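Local coordinates for 336aa long hypothetical dTDP-glucose 4,6-dehydratase (Pyrococcus horikoshii, PDB 2HUN), which probably catalyses the NAD-dependent dehydration of dTDP-glucose, as a dTDP-glucose 4,6-dehydratase with a Rossmann-type fold, at residues A[85-88]-A[89-92]. Numbering follows the deposited sequence.
Sequences ESHV and DRSI
H87 is the N-cap of helix 88-93: its ND1 accepts the backbone N-H of R90, the third residue of the helix, at 2.9 Å, the donor close to the ring plane. CG stands anti to the backbone N (chi1 -168°), which brings ND1 round to that N-H; histidine suits an N-cap when ND1 is unprotonated and can accept. Two backbone hydrogen bonds follow, S91 N donating to H87 O (2.9 Å) and I92 N to V88 O (3.1 Å). V88 O accepts from S91 OG as well, in the carbonyl plane on a lone pair, and the small S91 side chain also touches Y151 of the NAD(+) site.

The residues join the loop after strand 78-81 of the Rossmann-type sheet to helix 88-93, and S86 in that loop touches NAD.

R90 folds back across H87: arginine's long aliphatic part can lie on the imidazole, CD making a CH-pi contact over one face, 3.5 Å from the centroid, with guanidinium and ring planes perpendicular. The bend at chi3 (50°) carries NH2 toward E85 for a salt bridge with OE1 (3.3 Å), which lies in the guanidinium plane, while NH2 comes in 38° out of the carboxylate plane. E85's two oxygens divide the work, OE2 forming a salt bridge with K37.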
# COMPACT_ATOMS: atom_id res chain seq x y z
N GLU A 85 -11.61 -9.54 0.91
CA GLU A 85 -12.96 -9.00 0.72
C GLU A 85 -12.79 -8.24 -0.59
O GLU A 85 -11.90 -7.39 -0.70
CB GLU A 85 -13.32 -8.03 1.84
CG GLU A 85 -13.74 -8.69 3.16
CD GLU A 85 -15.11 -9.36 3.06
OE1 GLU A 85 -15.92 -8.97 2.19
OE2 GLU A 85 -15.39 -10.27 3.87
N SER A 86 -13.61 -8.54 -1.59
CA SER A 86 -13.42 -7.90 -2.90
C SER A 86 -14.60 -7.21 -3.57
O SER A 86 -14.55 -6.93 -4.77
CB SER A 86 -12.87 -8.94 -3.88
OG SER A 86 -13.79 -10.00 -4.03
N HIS A 87 -15.65 -6.93 -2.81
CA HIS A 87 -16.82 -6.29 -3.39
C HIS A 87 -16.68 -4.77 -3.37
O HIS A 87 -16.92 -4.13 -2.35
CB HIS A 87 -18.06 -6.70 -2.59
CG HIS A 87 -19.34 -6.33 -3.25
ND1 HIS A 87 -19.81 -5.03 -3.30
CD2 HIS A 87 -20.28 -7.09 -3.84
CE1 HIS A 87 -20.99 -5.02 -3.90
NE2 HIS A 87 -21.30 -6.26 -4.24
N VAL A 88 -16.31 -4.19 -4.52
CA VAL A 88 -16.11 -2.75 -4.63
C VAL A 88 -17.17 -1.89 -3.95
O VAL A 88 -16.85 -1.18 -2.99
CB VAL A 88 -15.98 -2.33 -6.11
CG1 VAL A 88 -15.72 -0.83 -6.19
CG2 VAL A 88 -14.84 -3.09 -6.77
N ASP A 89 -18.41 -1.93 -4.41
CA ASP A 89 -19.45 -1.10 -3.80
C ASP A 89 -19.53 -1.30 -2.30
O ASP A 89 -19.79 -0.35 -1.55
CB ASP A 89 -20.82 -1.37 -4.44
CG ASP A 89 -20.90 -0.85 -5.86
OD1 ASP A 89 -20.28 0.19 -6.14
OD2 ASP A 89 -21.59 -1.48 -6.68
N ARG A 90 -19.32 -2.53 -1.85
CA ARG A 90 -19.34 -2.81 -0.42
C ARG A 90 -18.15 -2.14 0.27
O ARG A 90 -18.25 -1.75 1.43
CB ARG A 90 -19.31 -4.33 -0.18
CG ARG A 90 -20.70 -4.97 -0.12
CD ARG A 90 -20.64 -6.49 -0.28
NE ARG A 90 -19.68 -7.13 0.59
CZ ARG A 90 -19.94 -7.46 1.85
NH1 ARG A 90 -21.14 -7.20 2.35
NH2 ARG A 90 -19.01 -8.05 2.60
N SER A 91 -17.04 -1.98 -0.45
CA SER A 91 -15.85 -1.35 0.13
C SER A 91 -16.04 0.15 0.28
O SER A 91 -15.46 0.78 1.16
CB SER A 91 -14.59 -1.65 -0.72
OG SER A 91 -14.56 -0.91 -1.94
N ILE A 92 -16.88 0.73 -0.57
CA ILE A 92 -17.16 2.16 -0.50
C ILE A 92 -18.10 2.48 0.67
O ILE A 92 -17.97 3.52 1.30
CB ILE A 92 -17.79 2.67 -1.82
CG1 ILE A 92 -16.79 2.46 -2.96
CG2 ILE A 92 -18.18 4.15 -1.70
CD1 ILE A 92 -17.32 2.79 -4.33